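Local coordinates for protein phytase (Citrobacter braakii, PDB 3ZHC) that belongs to the phytases of branch 2 of the histidine phosphatase superfamily, whose fold sets a central mixed beta sheet among helices, at residues N95-T98 with C99-G103; E175-T178 with Q179-S183; L300-N303 with G304-E307; Y375-L378 with R379-R382. The protein carries 2 engineered substitutions. One frame throughout, in Å; residues are numbered along the deposited sequence. Where two conformers were deposited one is given.

In the fold
All four contacts are local, and each joins residues that adjoin in the chain, but they serve different transitions in the fold. Contacts 1 and 3 are surface connections from a helix to a strand, centres about 20 Å apart on the same side of the chain's centre; contact 1 is organised by one glutamine amide, contact 3 by the packing of two threonines round a glycine turn. Contact 2, with its centre about 52 Å from that of contact 1, is a helix-helix junction, partly buried through an aromatic pair and also touching the second subunit. Contact 4, nearest the chain centre at about 15 Å, leads from a sheet strand into a helix and combines N-capping, bridging waters and apolar packing.

Contact 1. Residues N95-T98 with C99-G103; sequences NNQT and CPSPG
Between Q97 and S101 the backbone, irregular throughout, is extended at Q97, turns at T98 and is extended again from C99 through P100, so that C99 O and S101 OG both come within range of the Q97 amide. The first torsion of Q97 (chi1 58°) sets CG between the backbone N and the carbonyl carbon, and the chain beyond CG is extended. NE2 is thereby carried across the turn to two acceptors. The bond from Q97 NE2 to S101 OG, 3.2 Å long, is nearly straight (167° at the hydrogen), and the hydroxyl oxygen lies 2° from the amide plane. Q97 NE2 is nearer still to C99 O, at 2.7 Å, but that bond is bent and counts as weak. CG of Q97 lies against the same carbonyl, 3.3 Å from C99 O.

This turn belongs to the connection from helix 71-90 to strand 105-109. C99 directs its SG away from the Q97 amide, into a disulfide with C130, which ties the turn covalently to that loop; P100 packs on A127 and C130.

Just upstream, N96 is the centre of an inverse gamma turn, in which Q97 N donates weakly to N95 O over 2.8 Å. One water accepts weakly from N95 N at 3.3 Å and from S101 N at 3.5 Å, linking the two arms.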
loop_
_atom_site.group_PDB
_atom_site.type_symbol
_atom_site.label_atom_id
_atom_site.label_comp_id
_atom_site.label_asym_id
_atom_site.label_seq_id
_atom_site.Cartn_x
_atom_site.Cartn_y
_atom_site.Cartn_z
ATOM N N ASN B 95 -0.333 -37.630 10.278
ATOM C CA ASN B 95 -1.308 -38.420 11.080
ATOM C C ASN B 95 -1.416 -37.877 12.505
ATOM O O ASN B 95 -0.441 -37.339 13.034
ATOM C CB ASN B 95 -0.957 -39.927 11.089
ATOM C CG ASN B 95 -1.207 -40.609 9.720
ATOM O OD1 ASN B 95 -0.915 -40.041 8.648
ATOM N ND2 ASN B 95 -1.743 -41.825 9.759
ATOM N N ASN B 96 -2.606 -38.006 13.117
ATOM C CA ASN B 96 -2.849 -37.499 14.487
ATOM C C ASN B 96 -2.260 -38.491 15.505
ATOM O O ASN B 96 -2.979 -39.276 16.154
ATOM C CB ASN B 96 -4.359 -37.210 14.725
ATOM C CG ASN B 96 -4.615 -36.221 15.902
ATOM O OD1 ASN B 96 -3.701 -35.873 16.670
ATOM N ND2 ASN B 96 -5.870 -35.770 16.031
ATOM N N GLN B 97 -0.933 -38.435 15.618
ATOM C CA GLN B 97 -0.134 -39.326 16.470
ATOM C C GLN B 97 0.898 -38.478 17.212
ATOM O O GLN B 97 0.916 -37.249 17.046
ATOM C CB GLN B 97 0.523 -40.429 15.610
ATOM C CG GLN B 97 1.443 -39.895 14.447
ATOM C CD GLN B 97 1.809 -40.962 13.376
ATOM O OE1 GLN B 97 1.049 -41.915 13.131
ATOM N NE2 GLN B 97 2.968 -40.787 12.734
ATOM N N THR B 98 1.746 -39.102 18.023
ATOM C CA THR B 98 2.750 -38.343 18.808
ATOM C C THR B 98 3.863 -37.786 17.905
ATOM O O THR B 98 4.155 -36.561 17.935
ATOM C CB THR B 98 3.359 -39.198 19.947
ATOM O OG1 THR B 98 2.301 -39.714 20.773
ATOM C CG2 THR B 98 4.322 -38.366 20.804
ATOM N N CYS B 99 4.472 -38.674 17.111
ATOM C CA CYS B 99 5.565 -38.298 16.216
ATOM C C CYS B 99 5.271 -38.676 14.772
ATOM O O CYS B 99 4.699 -39.745 14.524
ATOM C CB CYS B 99 6.872 -38.948 16.667
ATOM S SG CYS B 99 7.592 -38.179 18.145
ATOM N N PRO B 100 5.663 -37.791 13.797
ATOM C CA PRO B 100 5.474 -38.134 12.396
ATOM C C PRO B 100 6.263 -39.377 11.995
ATOM O O PRO B 100 7.337 -39.638 12.551
ATOM C CB PRO B 100 6.013 -36.892 11.654
ATOM C CG PRO B 100 5.941 -35.811 12.622
ATOM C CD PRO B 100 6.227 -36.428 13.935
ATOM N N SER B 101 5.728 -40.127 11.031
ATOM C CA SER B 101 6.352 -41.369 10.578
ATOM C C SER B 101 7.681 -41.087 9.864
ATOM O O SER B 101 7.906 -39.957 9.392
ATOM C CB SER B 101 5.400 -42.145 9.670
ATOM O OG SER B 101 4.228 -42.530 10.388
ATOM N N PRO B 102 8.576 -42.103 9.782
ATOM C CA PRO B 102 9.869 -41.862 9.114
ATOM C C PRO B 102 9.690 -41.410 7.656
ATOM O O PRO B 102 8.784 -41.901 6.954
ATOM C CB PRO B 102 10.557 -43.224 9.178
ATOM C CG PRO B 102 9.853 -43.957 10.305
ATOM C CD PRO B 102 8.463 -43.497 10.274
ATOM N N GLY B 103 10.535 -40.476 7.220
ATOM C CA GLY B 103 10.447 -39.923 5.873
ATOM C C GLY B 103 9.272 -38.986 5.603
ATOM O O GLY B 103 9.002 -38.678 4.435
HETATM O O HOH W 1 2.880 -38.485 9.893
#

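Contact 2. Residues E175-T178 with Q179-S183; sequences ELYT and QRYQS. With FMT (formic acid), chain N.
Y177 and Y181 meet where helix 174-180 ends and helix 182-192 starts: Y181 is the first residue whose backbone angles are no longer helical and also takes the N-cap position of the second helix. Their rings form an edge-to-face pair, with centroids 5.1 Å apart and planes at 53°. CE1 of Y181 does the touching, 3.7 Å from Y177 CZ, over one face of the Y177 ring and displaced toward its rim. The two side chains extend alongside each other. The Y181 ring also brings its own edge, in plane, to the helix backbone, CD1 lying 3.3 Å from Y177 O.

R180 comes to the Y177 ring at its edge, with NH2 3.6 Å from Y177 CE1, and the guanidinium plane is turned 58° from the ring; this placement is not a cation-pi stack. The backbone marks the fading of the helix: Q179 N bonds to E175 O at 2.9 Å and R180 N to L176 O at 3.1 Å, whereas Y181 N is divided between Y177 O and T178 O, both weakly. T178 OG1 donates to O1 of a formic acid at 2.7 Å and is also bonded to W232 NE1.

Y177 and Y181 both pack on A273 of helix 260-280 and meet the W232 ring of helix 231-247, while R180 and Y181 lie on P71 and S183 OG bonds to K117, both residues of the second subunit.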
loop_
_atom_site.group_PDB
_atom_site.type_symbol
_atom_site.label_atom_id
_atom_site.label_comp_id
_atom_site.label_asym_id
_atom_site.label_seq_id
_atom_site.Cartn_x
_atom_site.Cartn_y
_atom_site.Cartn_z
ATOM N N GLU B 175 18.057 9.397 -6.239
ATOM C CA GLU B 175 17.486 10.668 -5.716
ATOM C C GLU B 175 15.972 10.770 -5.949
ATOM O O GLU B 175 15.267 11.222 -5.065
ATOM C CB GLU B 175 18.220 11.888 -6.293
ATOM C CG GLU B 175 19.670 12.013 -5.766
ATOM C CD GLU B 175 20.446 13.216 -6.336
ATOM O OE1 GLU B 175 19.965 13.848 -7.310
ATOM O OE2 GLU B 175 21.544 13.520 -5.800
ATOM N N LEU B 176 15.483 10.338 -7.133
ATOM C CA LEU B 176 14.010 10.287 -7.401
ATOM C C LEU B 176 13.310 9.261 -6.497
ATOM O O LEU B 176 12.184 9.486 -6.063
ATOM C CB LEU B 176 13.689 9.975 -8.872
ATOM C CG LEU B 176 14.032 11.017 -9.949
ATOM C CD1 LEU B 176 13.606 10.486 -11.318
ATOM C CD2 LEU B 176 13.410 12.385 -9.681
ATOM N N TYR B 177 13.982 8.136 -6.227
ATOM C CA TYR B 177 13.464 7.120 -5.294
ATOM C C TYR B 177 13.440 7.717 -3.866
ATOM O O TYR B 177 12.502 7.505 -3.129
ATOM C CB TYR B 177 14.310 5.844 -5.355
ATOM C CG TYR B 177 13.612 4.560 -4.969
ATOM C CD1 TYR B 177 12.543 4.070 -5.734
ATOM C CD2 TYR B 177 14.032 3.808 -3.861
ATOM C CE1 TYR B 177 11.894 2.881 -5.405
ATOM C CE2 TYR B 177 13.382 2.597 -3.512
ATOM C CZ TYR B 177 12.309 2.145 -4.299
ATOM O OH TYR B 177 11.654 0.967 -3.990
ATOM N N THR B 178 14.487 8.470 -3.503
ATOM C CA THR B 178 14.529 9.181 -2.216
ATOM C C THR B 178 13.338 10.176 -2.106
ATOM O O THR B 178 12.670 10.190 -1.063
ATOM C CB THR B 178 15.883 9.877 -1.990
ATOM O OG1 THR B 178 16.921 8.883 -1.991
ATOM C CG2 THR B 178 15.899 10.643 -0.661
ATOM N N GLN B 179 13.078 10.977 -3.178
ATOM C CA GLN B 179 11.916 11.922 -3.184
ATOM C C GLN B 179 10.585 11.194 -2.955
ATOM O O GLN B 179 9.685 11.726 -2.302
ATOM C CB GLN B 179 11.829 12.785 -4.468
ATOM C CG GLN B 179 12.593 14.109 -4.375
ATOM C CD GLN B 179 14.040 13.969 -4.716
ATOM O OE1 GLN B 179 14.915 14.125 -3.860
ATOM N NE2 GLN B 179 14.319 13.656 -5.983
ATOM N N ARG B 180 10.474 9.989 -3.488
ATOM C CA ARG B 180 9.272 9.171 -3.329
ATOM C C ARG B 180 9.012 8.761 -1.860
ATOM O O ARG B 180 7.858 8.635 -1.443
ATOM C CB ARG B 180 9.380 7.934 -4.223
ATOM C CG ARG B 180 8.081 7.199 -4.430
ATOM C CD ARG B 180 7.991 6.593 -5.851
ATOM N NE ARG B 180 8.362 5.216 -5.963
ATOM C CZ ARG B 180 8.433 4.557 -7.130
ATOM N NH1 ARG B 180 8.159 5.177 -8.304
ATOM N NH2 ARG B 180 8.789 3.274 -7.132
ATOM N N TYR B 181 10.095 8.558 -1.097
ATOM C CA TYR B 181 10.023 8.167 0.313
ATOM C C TYR B 181 10.446 9.305 1.290
ATOM O O TYR B 181 10.859 9.018 2.405
ATOM C CB TYR B 181 10.872 6.895 0.530
ATOM C CG TYR B 181 10.314 5.676 -0.157
ATOM C CD1 TYR B 181 10.623 5.393 -1.495
ATOM C CD2 TYR B 181 9.467 4.786 0.521
ATOM C CE1 TYR B 181 10.102 4.247 -2.150
ATOM C CE2 TYR B 181 8.944 3.645 -0.123
ATOM C CZ TYR B 181 9.268 3.390 -1.460
ATOM O OH TYR B 181 8.765 2.291 -2.088
ATOM N N GLN B 182 10.327 10.586 0.874
ATOM C CA GLN B 182 10.719 11.752 1.744
ATOM C C GLN B 182 10.140 11.691 3.140
ATOM O O GLN B 182 10.877 11.724 4.111
ATOM C CB GLN B 182 10.290 13.103 1.140
ATOM C CG GLN B 182 11.166 13.602 0.077
ATOM C CD GLN B 182 10.778 15.009 -0.421
ATOM O OE1 GLN B 182 10.502 15.205 -1.630
ATOM N NE2 GLN B 182 10.751 15.998 0.507
ATOM N N SER B 183 8.810 11.608 3.219
ATOM C CA SER B 183 8.089 11.616 4.513
ATOM C C SER B 183 8.473 10.448 5.420
ATOM O O SER B 183 8.460 10.599 6.642
ATOM C CB SER B 183 6.580 11.634 4.291
ATOM O OG SER B 183 6.170 10.467 3.615
HETATM C C FMT N . 19.918 9.915 -2.605
HETATM O O1 FMT N . 19.448 9.689 -1.495
HETATM O O2 FMT N . 21.107 10.164 -2.754
#

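Contact 3. Residues L300-N303 with G304-E307; sequences LLTN and GTTE
T302 and T305 cross at about a right angle, and the hydroxyl of T305 is what reaches over. T305 OG1 stands beyond T302 CB, almost on the extension of the bond from CA to CB, and is nearly equidistant from three atoms: 3.1 Å from T302 CB, 3.1 Å from T302 CG2 and 3.1 Å from T302 OG1. The oxygen of T305 thus meets the branched end of T302 head-on, and the packing is tight.

T302 offers both of its branches, T305 only its hydroxyl. In T302, chi1 of 63° places OG1 between the backbone N and the carbonyl carbon, where it bonds back to T298 O in the last turn of the preceding helix; CG2 is beside the backbone N. In T305 the torsion of -43° turns OG1 toward T302, while CG2 leads off on the far side.

The intervening turn takes the chain from helix 282-301, which T302 is the first residue to leave, into strand 305-307, one arm of a small antiparallel hairpin with strand 312-314. G304 supplies the bend: its phi of 155° lies in a region readily taken by glycine, and with this backbone a CB would come within 2.6 Å of N303 O, a clash.

The helical side of the turn is fastened to the main sheet, since T302 O accepts from R32 NH2 and L300 O from K358 NZ; L300 also packs on V34 of strand 28-38, and N303 on R32 of the same strand. On the strand side, E307 OE2 accepts from R309 N, within the turn that joins the two hairpin strands.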
loop_
_atom_site.group_PDB
_atom_site.type_symbol
_atom_site.label_atom_id
_atom_site.label_comp_id
_atom_site.label_asym_id
_atom_site.label_seq_id
_atom_site.Cartn_x
_atom_site.Cartn_y
_atom_site.Cartn_z
ATOM N N LEU B 300 8.095 -31.028 -4.710
ATOM C CA LEU B 300 6.677 -31.112 -5.107
ATOM C C LEU B 300 6.409 -32.122 -6.251
ATOM O O LEU B 300 5.326 -32.702 -6.304
ATOM C CB LEU B 300 6.135 -29.714 -5.476
ATOM C CG LEU B 300 5.465 -28.882 -4.359
ATOM C CD1 LEU B 300 6.058 -29.109 -2.981
ATOM C CD2 LEU B 300 5.471 -27.385 -4.721
ATOM N N LEU B 301 7.399 -32.337 -7.135
ATOM C CA LEU B 301 7.230 -33.210 -8.336
ATOM C C LEU B 301 7.592 -34.692 -8.217
ATOM O O LEU B 301 6.832 -35.536 -8.700
ATOM C CB LEU B 301 8.046 -32.654 -9.525
ATOM C CG LEU B 301 7.561 -31.402 -10.206
ATOM C CD1 LEU B 301 8.512 -31.089 -11.343
ATOM C CD2 LEU B 301 6.146 -31.573 -10.715
ATOM N N THR B 302 8.735 -35.012 -7.604
ATOM C CA THR B 302 9.237 -36.408 -7.671
ATOM C C THR B 302 8.445 -37.419 -6.850
ATOM O O THR B 302 7.823 -37.079 -5.839
ATOM C CB THR B 302 10.729 -36.529 -7.292
ATOM O OG1 THR B 302 10.928 -36.139 -5.929
ATOM C CG2 THR B 302 11.584 -35.664 -8.239
ATOM N N ASN B 303 8.487 -38.672 -7.333
ATOM C CA ASN B 303 7.890 -39.828 -6.678
ATOM C C ASN B 303 8.986 -40.731 -6.050
ATOM O O ASN B 303 8.725 -41.891 -5.720
ATOM C CB ASN B 303 7.007 -40.604 -7.687
ATOM C CG ASN B 303 5.737 -39.804 -8.118
ATOM O OD1 ASN B 303 5.438 -39.685 -9.317
ATOM N ND2 ASN B 303 5.002 -39.258 -7.134
ATOM N N GLY B 304 10.203 -40.172 -5.878
ATOM C CA GLY B 304 11.350 -40.891 -5.312
ATOM C C GLY B 304 12.680 -40.294 -5.760
ATOM O O GLY B 304 13.065 -40.436 -6.923
ATOM N N THR B 305 13.374 -39.614 -4.842
ATOM C CA THR B 305 14.710 -39.006 -5.123
ATOM C C THR B 305 15.507 -38.894 -3.840
ATOM O O THR B 305 14.937 -38.796 -2.756
ATOM C CB THR B 305 14.614 -37.579 -5.774
ATOM O OG1 THR B 305 13.603 -37.561 -6.784
ATOM C CG2 THR B 305 15.955 -37.145 -6.394
ATOM N N THR B 306 16.827 -38.909 -3.962
ATOM C CA THR B 306 17.709 -38.778 -2.813
ATOM C C THR B 306 18.455 -37.460 -2.952
ATOM O O THR B 306 19.252 -37.285 -3.872
ATOM C CB THR B 306 18.666 -40.010 -2.658
ATOM O OG1 THR B 306 19.551 -39.794 -1.558
ATOM C CG2 THR B 306 19.486 -40.282 -3.935
ATOM N N GLU B 307 18.172 -36.518 -2.039
ATOM C CA GLU B 307 18.865 -35.219 -2.015
ATOM C C GLU B 307 20.333 -35.493 -1.679
ATOM O O GLU B 307 20.653 -35.985 -0.607
ATOM C CB GLU B 307 18.181 -34.220 -1.037
ATOM C CG GLU B 307 19.040 -33.075 -0.507
ATOM C CD GLU B 307 19.785 -32.326 -1.576
ATOM O OE1 GLU B 307 19.242 -32.120 -2.681
ATOM O OE2 GLU B 307 20.928 -31.939 -1.314
#

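Contact 4. Residues Y375-L378 with R379-R382; sequences YQTL and RDMR
T377 and D380 carry the polar part of this contact, at the start of helix 378-382. With chi1 at 58°, T377 OG1 lies between its backbone N and carbonyl carbon and faces the first turn, where it accepts from D380 N at 3.2 Å (152° at the hydrogen). Helical bonds follow: M381 N donates to T377 O at 3.0 Å, and R382 N to L378 O at 2.9 Å in a nearly straight line (172°).

Two waters add bridges. One accepts from T377 N at 2.9 Å and donates to D380 OD2, a relay between groups that do not meet directly. The other accepts from Q376 NE2 at 3.0 Å and donates to D380 O; Q376 NE2 also bonds to L76 O. The carboxylate of D380, in the first turn, would probably interact favourably with the helix dipole.

Apolar contacts lie along M381, whose chain is extended beyond CG and runs back beside the preceding loop. Its CG is 4.0 Å from Q376 CB, and L378 CD1 approaches M381 SD more loosely, at 4.4 Å. L378 and M381 both pack on A247 of helix 231-247, and M381 also on L76 of helix 71-90. The methyl CE of M381 rests instead against a polar atom, 3.4 Å from Q376 O, which accepts from Q344 NE2.

The pattern is that of a threonine N-cap with a water in place of the direct return bond of a capping box, made where sheet strand 366-375 passes through a short loop into a helix.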
loop_
_atom_site.group_PDB
_atom_site.type_symbol
_atom_site.label_atom_id
_atom_site.label_comp_id
_atom_site.label_asym_id
_atom_site.label_seq_id
_atom_site.Cartn_x
_atom_site.Cartn_y
_atom_site.Cartn_z
ATOM N N TYR B 375 2.600 -16.016 8.908
ATOM C CA TYR B 375 3.378 -15.111 9.747
ATOM C C TYR B 375 2.639 -14.772 11.041
ATOM O O TYR B 375 1.476 -15.125 11.205
ATOM C CB TYR B 375 3.607 -13.815 8.979
ATOM C CG TYR B 375 2.326 -12.990 8.829
ATOM C CD1 TYR B 375 1.304 -13.370 7.914
ATOM C CD2 TYR B 375 2.117 -11.843 9.611
ATOM C CE1 TYR B 375 0.114 -12.603 7.792
ATOM C CE2 TYR B 375 0.936 -11.074 9.496
ATOM C CZ TYR B 375 -0.053 -11.453 8.595
ATOM O OH TYR B 375 -1.175 -10.706 8.498
ATOM N N GLN B 376 3.336 -14.077 11.943
ATOM C CA GLN B 376 2.752 -13.535 13.168
ATOM C C GLN B 376 2.717 -12.053 13.056
ATOM O O GLN B 376 3.697 -11.439 12.578
ATOM C CB GLN B 376 3.591 -13.905 14.377
ATOM C CG GLN B 376 3.485 -15.389 14.766
ATOM C CD GLN B 376 4.781 -15.955 15.270
ATOM O OE1 GLN B 376 5.800 -15.812 14.626
ATOM N NE2 GLN B 376 4.747 -16.620 16.425
ATOM N N THR B 377 1.609 -11.438 13.492
ATOM C CA THR B 377 1.528 -9.982 13.561
ATOM C C THR B 377 2.552 -9.493 14.590
ATOM O O THR B 377 2.995 -10.269 15.457
ATOM C CB THR B 377 0.115 -9.468 13.934
ATOM O OG1 THR B 377 -0.289 -10.009 15.191
ATOM C CG2 THR B 377 -0.909 -9.865 12.870
ATOM N N LEU B 378 2.933 -8.226 14.492
ATOM C CA LEU B 378 3.921 -7.636 15.413
ATOM C C LEU B 378 3.405 -7.682 16.872
ATOM O O LEU B 378 4.167 -7.912 17.799
ATOM C CB LEU B 378 4.280 -6.199 14.966
ATOM C CG LEU B 378 5.415 -5.439 15.673
ATOM C CD1 LEU B 378 6.701 -6.266 15.721
ATOM C CD2 LEU B 378 5.659 -4.094 14.994
ATOM N N ARG B 379 2.103 -7.462 17.030
ATOM C CA ARG B 379 1.397 -7.591 18.312
ATOM C C ARG B 379 1.532 -9.019 18.858
ATOM O O ARG B 379 1.836 -9.210 20.046
ATOM C CB ARG B 379 -0.082 -7.251 18.108
ATOM C CG ARG B 379 -0.941 -7.069 19.363
ATOM C CD ARG B 379 -0.692 -5.737 20.051
ATOM N NE ARG B 379 0.324 -5.803 21.115
ATOM C CZ ARG B 379 0.890 -4.737 21.694
ATOM N NH1 ARG B 379 0.571 -3.470 21.324
ATOM N NH2 ARG B 379 1.791 -4.924 22.653
ATOM N N ASP B 380 1.312 -10.021 17.982
ATOM C CA ASP B 380 1.431 -11.451 18.382
ATOM C C ASP B 380 2.882 -11.870 18.712
ATOM O O ASP B 380 3.084 -12.838 19.435
ATOM C CB ASP B 380 0.815 -12.399 17.314
ATOM C CG ASP B 380 -0.754 -12.398 17.315
ATOM O OD1 ASP B 380 -1.397 -11.596 18.049
ATOM O OD2 ASP B 380 -1.338 -13.219 16.568
ATOM N N MET B 381 3.873 -11.146 18.174
ATOM C CA MET B 381 5.277 -11.359 18.536
ATOM C C MET B 381 5.497 -10.748 19.902
ATOM O O MET B 381 5.967 -11.420 20.813
ATOM C CB MET B 381 6.218 -10.733 17.521
ATOM C CG MET B 381 6.178 -11.424 16.165
ATOM S SD MET B 381 7.143 -10.606 14.918
ATOM C CE MET B 381 6.925 -11.740 13.528
ATOM N N ARG B 382 5.140 -9.466 20.018
ATOM C CA ARG B 382 5.233 -8.680 21.260
ATOM C C ARG B 382 4.634 -9.397 22.462
ATOM O O ARG B 382 5.262 -9.456 23.505
ATOM C CB ARG B 382 4.518 -7.321 21.071
ATOM C CG ARG B 382 4.628 -6.299 22.232
ATOM C CD ARG B 382 6.027 -5.894 22.443
ATOM N NE ARG B 382 6.191 -4.728 23.328
ATOM C CZ ARG B 382 7.360 -4.106 23.544
ATOM N NH1 ARG B 382 8.486 -4.527 22.939
ATOM N NH2 ARG B 382 7.416 -3.057 24.366
HETATM O O HOH W 2 2.713 -15.560 18.357
HETATM O O HOH W 3 -0.419 -13.312 14.198
#